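Local structure of alpha-L-rhamnosidase (Klebsiella oxytoca, 4XHC) at residues Phe300-Ser305 and Trp355-Asp360; Gly347-Ser352 and Ala370-Leu375; Leu126-Thr131 and Arg174-Glu179. The protein probably hydrolyses terminal alpha-L-rhamnose from rhamnosides, as a glycoside hydrolase of family 78. One frame throughout, in Å; residues are numbered along the deposited sequence.

Contact 1 (Phe300-Ser305 and Trp355-Asp360); sequences FLFDYS and WWVFID. With RAM (alpha-L-rhamnopyranose), chain C.
Asp-303, in the first turn of helix 302-319, reaches across to the irregular chain Trp-355 to Ile-359, one of the loops that join helices in the alpha-helical barrel of this six-hairpin glycosidase. From its CB outward, the side chain runs against Val-357: CB lies 3.6 Å from Val-357 CG2, and the carboxylate carbon passes the same methyl. The two oxygens then take successive backbone amides. OD1 accepts Phe-358 N at 2.9 Å, the N-H coming from above the carboxylate plane, while OD2 accepts Ile-359 N at 3.0 Å, on the syn side but well out of the carboxylate plane. A chi1 of 55° places CG between the backbone N and the carbonyl carbon, from where both oxygens can face the loop. One aspartate thus fixes the backbone that carries the Phe-358 ring.

Just before it, Phe-302 N donates an almost straight bond (174°) to Trp-356 O, and the edge of the Trp-356 indole turns toward the face of the Phe-302 ring in a T-shaped pair, planes at 68°. Leu-301, the N-cap residue, sends CD2 over the centre of the six-membered ring of Trp-355, a CH-pi contact 4.0 Å from the centroid, and CD1 toward Phe-358 CB.

Trp-355, Phe-358 and Tyr-304 carry the contact on to the sugar. The methyl C6 of rhamnose sits over one face of Phe-358, offset toward its rim, and at the edge of Trp-355. Alongside, Tyr-304 reaches past Phe-358 CD2, and its OH donates a hydrogen bond to rhamnose O4, 2.6 Å away.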
loop_
_atom_site.group_PDB
_atom_site.type_symbol
_atom_site.label_atom_id
_atom_site.label_comp_id
_atom_site.label_asym_id
_atom_site.label_seq_id
_atom_site.Cartn_x
_atom_site.Cartn_y
_atom_site.Cartn_z
ATOM N N PHE A 300 -17.096 4.823 -29.034
ATOM C CA PHE A 300 -17.166 5.565 -30.291
ATOM C C PHE A 300 -18.219 6.644 -30.201
ATOM O O PHE A 300 -19.359 6.355 -29.890
ATOM C CB PHE A 300 -17.438 4.604 -31.446
ATOM C CG PHE A 300 -16.361 3.575 -31.610
ATOM C CD1 PHE A 300 -15.193 3.881 -32.307
ATOM C CD2 PHE A 300 -16.487 2.318 -31.027
ATOM C CE1 PHE A 300 -14.183 2.942 -32.440
ATOM C CE2 PHE A 300 -15.481 1.376 -31.163
ATOM C CZ PHE A 300 -14.326 1.688 -31.864
ATOM N N LEU A 301 -17.809 7.881 -30.483
ATOM C CA LEU A 301 -18.671 9.051 -30.402
ATOM C C LEU A 301 -18.759 9.800 -31.742
ATOM O O LEU A 301 -17.756 10.115 -32.374
ATOM C CB LEU A 301 -18.170 9.984 -29.302
ATOM C CG LEU A 301 -18.356 9.482 -27.859
ATOM C CD1 LEU A 301 -17.492 10.275 -26.895
ATOM C CD2 LEU A 301 -19.816 9.538 -27.416
ATOM N N PHE A 302 -19.982 10.076 -32.171
ATOM C CA PHE A 302 -20.249 10.769 -33.427
ATOM C C PHE A 302 -19.424 12.047 -33.556
ATOM O O PHE A 302 -18.785 12.266 -34.586
ATOM C CB PHE A 302 -21.738 11.080 -33.494
ATOM C CG PHE A 302 -22.195 11.735 -34.776
ATOM C CD1 PHE A 302 -22.491 10.974 -35.904
ATOM C CD2 PHE A 302 -22.409 13.108 -34.825
ATOM C CE1 PHE A 302 -22.960 11.571 -37.062
ATOM C CE2 PHE A 302 -22.863 13.709 -35.982
ATOM C CZ PHE A 302 -23.141 12.940 -37.103
ATOM N N ASP A 303 -19.422 12.872 -32.509
ATOM C CA ASP A 303 -18.772 14.186 -32.574
ATOM C C ASP A 303 -17.253 14.100 -32.514
ATOM O O ASP A 303 -16.563 14.745 -33.307
ATOM C CB ASP A 303 -19.325 15.191 -31.528
ATOM C CG ASP A 303 -19.273 14.683 -30.082
ATOM O OD1 ASP A 303 -19.267 13.452 -29.843
ATOM O OD2 ASP A 303 -19.305 15.538 -29.166
ATOM N N TYR A 304 -16.737 13.289 -31.597
ATOM C CA TYR A 304 -15.292 13.105 -31.460
ATOM C C TYR A 304 -14.651 12.515 -32.717
ATOM O O TYR A 304 -13.532 12.886 -33.078
ATOM C CB TYR A 304 -14.977 12.231 -30.240
ATOM C CG TYR A 304 -15.028 12.963 -28.917
ATOM C CD1 TYR A 304 -15.810 14.103 -28.756
ATOM C CD2 TYR A 304 -14.318 12.499 -27.821
ATOM C CE1 TYR A 304 -15.855 14.771 -27.556
ATOM C CE2 TYR A 304 -14.376 13.163 -26.612
ATOM C CZ TYR A 304 -15.149 14.294 -26.491
ATOM O OH TYR A 304 -15.215 14.978 -25.305
ATOM N N SER A 305 -15.358 11.612 -33.388
ATOM C CA SER A 305 -14.889 11.086 -34.670
ATOM C C SER A 305 -14.751 12.204 -35.704
ATOM O O SER A 305 -13.705 12.360 -36.316
ATOM C CB SER A 305 -15.829 9.992 -35.195
ATOM O OG SER A 305 -15.682 9.835 -36.593
ATOM N N TRP A 355 -25.603 6.634 -25.834
ATOM C CA TRP A 355 -24.577 7.688 -25.717
ATOM C C TRP A 355 -23.740 7.724 -26.998
ATOM O O TRP A 355 -22.562 7.367 -27.019
ATOM C CB TRP A 355 -23.715 7.429 -24.475
ATOM C CG TRP A 355 -22.836 8.584 -24.028
ATOM C CD1 TRP A 355 -23.228 9.863 -23.751
ATOM C CD2 TRP A 355 -21.429 8.535 -23.772
ATOM N NE1 TRP A 355 -22.144 10.622 -23.365
ATOM C CE2 TRP A 355 -21.028 9.829 -23.370
ATOM C CE3 TRP A 355 -20.464 7.524 -23.857
ATOM C CZ2 TRP A 355 -19.710 10.135 -23.056
ATOM C CZ3 TRP A 355 -19.158 7.826 -23.549
ATOM C CH2 TRP A 355 -18.790 9.121 -23.150
ATOM N N TRP A 356 -24.385 8.172 -28.072
ATOM C CA TRP A 356 -23.837 8.101 -29.424
ATOM C C TRP A 356 -23.038 9.337 -29.822
ATOM O O TRP A 356 -22.255 9.290 -30.764
ATOM C CB TRP A 356 -24.957 7.853 -30.439
ATOM C CG TRP A 356 -26.023 8.928 -30.519
ATOM C CD1 TRP A 356 -27.123 9.048 -29.730
ATOM C CD2 TRP A 356 -26.090 9.998 -31.467
ATOM N NE1 TRP A 356 -27.863 10.141 -30.108
ATOM C CE2 TRP A 356 -27.256 10.740 -31.178
ATOM C CE3 TRP A 356 -25.278 10.400 -32.539
ATOM C CZ2 TRP A 356 -27.629 11.865 -31.919
ATOM C CZ3 TRP A 356 -25.642 11.521 -33.272
ATOM C CH2 TRP A 356 -26.811 12.241 -32.959
ATOM N N VAL A 357 -23.248 10.431 -29.099
ATOM C CA VAL A 357 -22.539 11.686 -29.307
ATOM C C VAL A 357 -22.363 12.356 -27.930
ATOM O O VAL A 357 -23.194 12.176 -27.039
ATOM C CB VAL A 357 -23.318 12.588 -30.276
ATOM C CG1 VAL A 357 -24.698 12.922 -29.736
ATOM C CG2 VAL A 357 -22.541 13.860 -30.593
ATOM N N PHE A 358 -21.283 13.112 -27.734
ATOM C CA PHE A 358 -21.027 13.683 -26.407
ATOM C C PHE A 358 -21.647 15.064 -26.150
ATOM O O PHE A 358 -22.573 15.183 -25.358
ATOM C CB PHE A 358 -19.534 13.727 -26.074
ATOM C CG PHE A 358 -19.259 14.437 -24.787
ATOM C CD1 PHE A 358 -19.778 13.947 -23.598
ATOM C CD2 PHE A 358 -18.548 15.625 -24.764
ATOM C CE1 PHE A 358 -19.563 14.607 -22.407
ATOM C CE2 PHE A 358 -18.333 16.296 -23.566
ATOM C CZ PHE A 358 -18.839 15.784 -22.388
ATOM N N ILE A 359 -21.100 16.099 -26.783
ATOM C CA ILE A 359 -21.590 17.487 -26.655
ATOM C C ILE A 359 -21.342 18.163 -25.302
ATOM O O ILE A 359 -20.718 19.220 -25.267
ATOM C CB ILE A 359 -23.083 17.618 -26.995
ATOM C CG1 ILE A 359 -23.406 16.920 -28.329
ATOM C CG2 ILE A 359 -23.493 19.082 -27.030
ATOM C CD1 ILE A 359 -22.676 17.458 -29.540
ATOM N N ASP A 360 -21.846 17.593 -24.211
ATOM C CA ASP A 360 -21.638 18.153 -22.852
ATOM C C ASP A 360 -21.979 17.090 -21.812
ATOM O O ASP A 360 -22.588 16.076 -22.132
ATOM C CB ASP A 360 -22.522 19.394 -22.647
ATOM C CG ASP A 360 -22.192 20.187 -21.362
ATOM O OD1 ASP A 360 -21.128 19.970 -20.742
ATOM O OD2 ASP A 360 -23.005 21.065 -20.977
HETATM C C1 RAM C . -14.990 12.262 -19.691
HETATM C C2 RAM C . -13.929 13.339 -19.575
HETATM C C3 RAM C . -13.302 13.621 -20.928
HETATM C C4 RAM C . -14.389 13.651 -21.988
HETATM C C5 RAM C . -14.964 12.252 -22.136
HETATM C C6 RAM C . -16.422 12.242 -22.521
HETATM O O1 RAM C . -14.867 11.422 -18.612
HETATM O O2 RAM C . -14.591 14.508 -19.121
HETATM O O3 RAM C . -12.606 14.869 -20.913
HETATM O O4 RAM C . -13.856 14.062 -23.233
HETATM O O5 RAM C . -14.830 11.523 -20.896
#

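Contact 2 (Gly347-Ser352 and Ala370-Leu375); sequences GVVRDS and AAQGVL
Gly-347 O begins the contact by accepting a bond from Gln-372 NE2 at 3.2 Å, nearly straight at 171° and lying in the amide plane of the glutamine.

Val-348 comes next, and the glutamine amide spans it: OE1 lies 3.6 Å from Val-348 CA. The Val-348 side chain meets Ala-407 and Ala-411 of helix 391-412.

Val-349 N then donates to Gln-372 OE1 at 2.9 Å, tilted 16° from the carbonyl plane. A single side-chain amide therefore bonds to the residues before and after Val-348. Gln-372 gets there by leaving helix 368-389 with CG anti to its backbone N and then bending at chi2 (81°), which turns the amide toward the loop. The Val-349 side chain lies beside that of Gln-372, the two pointing opposite ways. CG2 of Val-349 packs on Leu-375 CD2 at 3.9 Å, one turn further along the helix, and Val-349 CG1 stands more loosely 4.4 Å from Ala-371 CB. Beyond, Val-349 O takes a bond from Gln-368, tying the loop to the same helix once more.

Gln-372 NE2 also donates to Leu-404 O of helix 391-412. With two carbonyls before the NH2 and a backbone N-H before the oxygen, the buried amide has its polar atoms matched and its rotation fixed; flipped over, it would set oxygen against oxygen.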
loop_
_atom_site.group_PDB
_atom_site.type_symbol
_atom_site.label_atom_id
_atom_site.label_comp_id
_atom_site.label_asym_id
_atom_site.label_seq_id
_atom_site.Cartn_x
_atom_site.Cartn_y
_atom_site.Cartn_z
ATOM N N GLY A 347 -32.158 14.599 -44.689
ATOM C CA GLY A 347 -30.868 15.239 -44.397
ATOM C C GLY A 347 -30.711 15.688 -42.960
ATOM O O GLY A 347 -29.801 16.467 -42.653
ATOM N N VAL A 348 -31.573 15.187 -42.076
ATOM C CA VAL A 348 -31.447 15.453 -40.641
ATOM C C VAL A 348 -30.910 14.226 -39.922
ATOM O O VAL A 348 -31.332 13.108 -40.192
ATOM C CB VAL A 348 -32.804 15.790 -40.012
ATOM C CG1 VAL A 348 -32.621 16.184 -38.561
ATOM C CG2 VAL A 348 -33.505 16.894 -40.791
ATOM N N VAL A 349 -29.980 14.441 -39.009
ATOM C CA VAL A 349 -29.355 13.355 -38.228
ATOM C C VAL A 349 -30.362 12.650 -37.319
ATOM O O VAL A 349 -31.078 13.312 -36.580
ATOM C CB VAL A 349 -28.217 13.925 -37.361
ATOM C CG1 VAL A 349 -27.789 12.945 -36.298
ATOM C CG2 VAL A 349 -27.027 14.289 -38.225
ATOM N N ARG A 350 -30.404 11.317 -37.370
ATOM C CA ARG A 350 -31.313 10.534 -36.526
ATOM C C ARG A 350 -30.952 10.653 -35.060
ATOM O O ARG A 350 -29.782 10.658 -34.705
ATOM C CB ARG A 350 -31.264 9.048 -36.881
ATOM C CG ARG A 350 -32.003 8.676 -38.140
ATOM C CD ARG A 350 -31.982 7.172 -38.375
ATOM N NE ARG A 350 -31.978 6.873 -39.812
ATOM C CZ ARG A 350 -30.886 6.660 -40.557
ATOM N NH1 ARG A 350 -29.662 6.687 -40.027
ATOM N NH2 ARG A 350 -31.027 6.412 -41.855
ATOM N N ASP A 351 -31.969 10.695 -34.210
ATOM C CA ASP A 351 -31.781 10.787 -32.771
ATOM C C ASP A 351 -31.897 9.393 -32.145
ATOM O O ASP A 351 -32.556 8.526 -32.693
ATOM C CB ASP A 351 -32.836 11.744 -32.196
ATOM C CG ASP A 351 -32.600 12.088 -30.738
ATOM O OD1 ASP A 351 -31.429 12.147 -30.289
ATOM O OD2 ASP A 351 -33.610 12.329 -30.048
ATOM N N SER A 352 -31.244 9.173 -31.009
ATOM C CA SER A 352 -31.450 7.941 -30.224
ATOM C C SER A 352 -31.011 8.154 -28.780
ATOM O O SER A 352 -30.324 9.135 -28.477
ATOM C CB SER A 352 -30.720 6.743 -30.834
ATOM O OG SER A 352 -29.317 6.955 -30.849
ATOM N N ALA A 370 -27.556 19.697 -31.841
ATOM C CA ALA A 370 -26.132 19.953 -31.657
ATOM C C ALA A 370 -25.300 19.064 -32.567
ATOM O O ALA A 370 -24.344 19.528 -33.164
ATOM C CB ALA A 370 -25.730 19.747 -30.203
ATOM N N ALA A 371 -25.669 17.789 -32.669
ATOM C CA ALA A 371 -24.994 16.857 -33.569
ATOM C C ALA A 371 -25.107 17.282 -35.042
ATOM O O ALA A 371 -24.147 17.176 -35.798
ATOM C CB ALA A 371 -25.554 15.458 -33.387
ATOM N N GLN A 372 -26.274 17.768 -35.443
ATOM C CA GLN A 372 -26.453 18.297 -36.786
ATOM C C GLN A 372 -25.453 19.425 -37.037
ATOM O O GLN A 372 -24.846 19.501 -38.110
ATOM C CB GLN A 372 -27.886 18.806 -36.966
ATOM C CG GLN A 372 -28.224 19.322 -38.365
ATOM C CD GLN A 372 -28.550 18.232 -39.370
ATOM O OE1 GLN A 372 -28.702 17.067 -39.021
ATOM N NE2 GLN A 372 -28.714 18.623 -40.625
ATOM N N GLY A 373 -25.293 20.304 -36.054
ATOM C CA GLY A 373 -24.361 21.416 -36.155
ATOM C C GLY A 373 -22.914 20.961 -36.219
ATOM O O GLY A 373 -22.104 21.534 -36.940
ATOM N N VAL A 374 -22.572 19.927 -35.469
ATOM C CA VAL A 374 -21.202 19.438 -35.490
ATOM C C VAL A 374 -20.883 18.847 -36.862
ATOM O O VAL A 374 -19.794 19.043 -37.391
ATOM C CB VAL A 374 -20.944 18.425 -34.357
ATOM C CG1 VAL A 374 -19.610 17.716 -34.548
ATOM C CG2 VAL A 374 -20.970 19.137 -33.008
ATOM N N LEU A 375 -21.843 18.144 -37.439
ATOM C CA LEU A 375 -21.667 17.562 -38.757
ATOM C C LEU A 375 -21.404 18.641 -39.801
ATOM O O LEU A 375 -20.477 18.531 -40.600
ATOM C CB LEU A 375 -22.910 16.748 -39.141
ATOM C CG LEU A 375 -22.901 16.116 -40.532
ATOM C CD1 LEU A 375 -21.671 15.239 -40.708
ATOM C CD2 LEU A 375 -24.174 15.319 -40.743
#

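Contact 3 (Leu126-Thr131 and Arg174-Glu179); sequences LTFGET and RYLKVE
Thr-127 and Lys-177 exchange two backbone hydrogen bonds, Thr-127 N to Lys-177 O at 3.0 Å and Lys-177 N to Thr-127 O at 2.8 Å, as an antiparallel hydrogen-bonded pair. Gly-129 and Tyr-175 form the next such pair. There the regular ladder is broken by a classic beta bulge: Gly-129 O accepts both Tyr-175 N and, at 2.8 Å, Arg-174 N, so two residues face one where segment 174-179 turns a corner into its strand. Weaker CA-H...O contacts fill the alternate positions, such as Leu-176 CA to Thr-127 O.

The two strands, 122-129 and 175-182, are neighbours in a six-stranded antiparallel sheet of the N-terminal beta-sandwich. Leu-126, Phe-128, Leu-176 and Val-178 share its inward face, three of them touching Leu-107 of the opposing sheet.

Apolar packing on that face centres on Leu-176. Its chi1 (165°) and chi2 (61°) together bring CD1 over the Phe-128 ring as a CH-pi contact, 4.0 Å from the centroid and 20° off the normal; Leu-126 CB touches the same methyl. Further along, Leu-126 CD2 lies 3.9 Å from Val-178 CG1, the two side chains running alongside each other. On the other face, Tyr-175 CD2 approaches Thr-131 C at 3.7 Å.

Charged ends look outside the pair. The extended Arg-174 forms salt bridges with Asp-98 and Asp-502, and Glu-130 OE1 pairs with Lys-240 and takes the N-H of Tyr-526.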
loop_
_atom_site.group_PDB
_atom_site.type_symbol
_atom_site.label_atom_id
_atom_site.label_comp_id
_atom_site.label_asym_id
_atom_site.label_seq_id
_atom_site.Cartn_x
_atom_site.Cartn_y
_atom_site.Cartn_z
ATOM N N LEU A 126 -1.203 7.845 3.360
ATOM C CA LEU A 126 -1.109 9.094 2.614
ATOM C C LEU A 126 -2.350 9.313 1.772
ATOM O O LEU A 126 -2.885 8.372 1.195
ATOM C CB LEU A 126 0.111 9.071 1.701
ATOM C CG LEU A 126 1.450 8.691 2.329
ATOM C CD1 LEU A 126 2.546 8.880 1.306
ATOM C CD2 LEU A 126 1.749 9.524 3.563
ATOM N N THR A 127 -2.814 10.557 1.710
ATOM C CA THR A 127 -3.980 10.923 0.897
ATOM C C THR A 127 -3.668 12.196 0.125
ATOM O O THR A 127 -3.135 13.153 0.688
ATOM C CB THR A 127 -5.218 11.122 1.774
ATOM O OG1 THR A 127 -5.323 10.031 2.680
ATOM C CG2 THR A 127 -6.472 11.165 0.950
ATOM N N PHE A 128 -3.983 12.193 -1.164
ATOM C CA PHE A 128 -3.619 13.279 -2.060
ATOM C C PHE A 128 -4.860 13.952 -2.618
ATOM O O PHE A 128 -5.795 13.270 -3.049
ATOM C CB PHE A 128 -2.844 12.725 -3.241
ATOM C CG PHE A 128 -1.580 12.012 -2.873
ATOM C CD1 PHE A 128 -1.609 10.673 -2.497
ATOM C CD2 PHE A 128 -0.354 12.660 -2.954
ATOM C CE1 PHE A 128 -0.435 10.001 -2.189
ATOM C CE2 PHE A 128 0.816 11.997 -2.633
ATOM C CZ PHE A 128 0.779 10.664 -2.256
ATOM N N GLY A 129 -4.858 15.278 -2.669
ATOM C CA GLY A 129 -6.002 16.009 -3.208
ATOM C C GLY A 129 -5.645 17.211 -4.056
ATOM O O GLY A 129 -4.704 17.933 -3.749
ATOM N N GLU A 130 -6.405 17.425 -5.125
ATOM C CA GLU A 130 -6.281 18.644 -5.902
ATOM C C GLU A 130 -6.938 19.811 -5.163
ATOM O O GLU A 130 -6.479 20.950 -5.266
ATOM C CB GLU A 130 -6.923 18.479 -7.284
ATOM C CG GLU A 130 -6.323 17.396 -8.172
ATOM C CD GLU A 130 -7.055 17.288 -9.503
ATOM O OE1 GLU A 130 -8.242 16.892 -9.494
ATOM O OE2 GLU A 130 -6.471 17.593 -10.563
ATOM N N THR A 131 -8.028 19.531 -4.448
ATOM C CA THR A 131 -8.652 20.512 -3.548
ATOM C C THR A 131 -8.487 20.090 -2.094
ATOM O O THR A 131 -8.195 18.933 -1.803
ATOM C CB THR A 131 -10.157 20.675 -3.816
ATOM O OG1 THR A 131 -10.844 19.425 -3.598
ATOM C CG2 THR A 131 -10.382 21.132 -5.227
ATOM N N ARG A 174 -2.451 19.152 -4.889
ATOM C CA ARG A 174 -1.911 20.278 -4.153
ATOM C C ARG A 174 -1.708 19.960 -2.654
ATOM O O ARG A 174 -0.707 20.376 -2.062
ATOM C CB ARG A 174 -2.812 21.490 -4.304
ATOM C CG ARG A 174 -2.342 22.616 -3.414
ATOM C CD ARG A 174 -2.923 23.959 -3.764
ATOM N NE ARG A 174 -2.611 24.889 -2.689
ATOM C CZ ARG A 174 -2.901 26.179 -2.705
ATOM N NH1 ARG A 174 -3.498 26.725 -3.755
ATOM N NH2 ARG A 174 -2.577 26.923 -1.666
ATOM N N TYR A 175 -2.664 19.256 -2.043
ATOM C CA TYR A 175 -2.587 18.920 -0.619
ATOM C C TYR A 175 -2.237 17.455 -0.430
ATOM O O TYR A 175 -2.624 16.602 -1.241
ATOM C CB TYR A 175 -3.898 19.250 0.105
ATOM C CG TYR A 175 -4.278 20.695 -0.028
ATOM C CD1 TYR A 175 -3.774 21.661 0.838
ATOM C CD2 TYR A 175 -5.124 21.108 -1.052
ATOM C CE1 TYR A 175 -4.117 22.998 0.696
ATOM C CE2 TYR A 175 -5.468 22.441 -1.208
ATOM C CZ TYR A 175 -4.967 23.375 -0.332
ATOM O OH TYR A 175 -5.326 24.682 -0.515
ATOM N N LEU A 176 -1.499 17.187 0.646
ATOM C CA LEU A 176 -1.100 15.845 1.030
ATOM C C LEU A 176 -1.366 15.646 2.521
ATOM O O LEU A 176 -0.800 16.337 3.352
ATOM C CB LEU A 176 0.388 15.635 0.744
ATOM C CG LEU A 176 1.028 14.412 1.411
ATOM C CD1 LEU A 176 0.355 13.133 0.934
ATOM C CD2 LEU A 176 2.519 14.360 1.139
ATOM N N LYS A 177 -2.216 14.683 2.853
ATOM C CA LYS A 177 -2.445 14.323 4.240
ATOM C C LYS A 177 -1.550 13.165 4.592
ATOM O O LYS A 177 -1.478 12.197 3.846
ATOM C CB LYS A 177 -3.890 13.910 4.455
ATOM C CG LYS A 177 -4.221 13.522 5.887
ATOM C CD LYS A 177 -5.726 13.468 6.088
ATOM C CE LYS A 177 -6.069 12.846 7.423
ATOM N NZ LYS A 177 -7.538 12.696 7.550
ATOM N N VAL A 178 -0.883 13.269 5.735
ATOM C CA VAL A 178 0.015 12.233 6.230
ATOM C C VAL A 178 -0.431 11.829 7.631
ATOM O O VAL A 178 -0.450 12.648 8.546
ATOM C CB VAL A 178 1.464 12.739 6.305
ATOM C CG1 VAL A 178 2.395 11.639 6.796
ATOM C CG2 VAL A 178 1.909 13.251 4.950
ATOM N N GLU A 179 -0.763 10.554 7.778
ATOM C CA GLU A 179 -1.300 10.018 9.008
ATOM C C GLU A 179 -0.402 8.890 9.515
ATOM O O GLU A 179 -0.061 7.977 8.775
ATOM C CB GLU A 179 -2.695 9.494 8.722
ATOM C CG GLU A 179 -3.540 9.147 9.938
ATOM C CD GLU A 179 -5.021 8.996 9.596
ATOM O OE1 GLU A 179 -5.405 9.088 8.382
ATOM O OE2 GLU A 179 -5.800 8.772 10.552
#

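Contacts 1 and 2 adjoin, their centres 11 Å apart, and their segments alternate along the chain. Trp-356 joins them: its CH2 packs 3.5 Å from Ala-371 CB, and the same atom lies equally close to Val-349 CG1. Contact 2 packs against Trp-356, in the same loop as Trp-355 and Phe-358, which line the rhamnose pocket with Tyr-304. The sugar's remaining polar partners include Glu-506, Asp-249 and His-528. Contact 3, in the N-terminal sandwich, lies on the opposite side of the chain's centre from both; its nearest atoms are about 17 Å from contact 1 and about 27 Å from contact 2. The Glu-130 side chain is about 12 Å from the rhamnose.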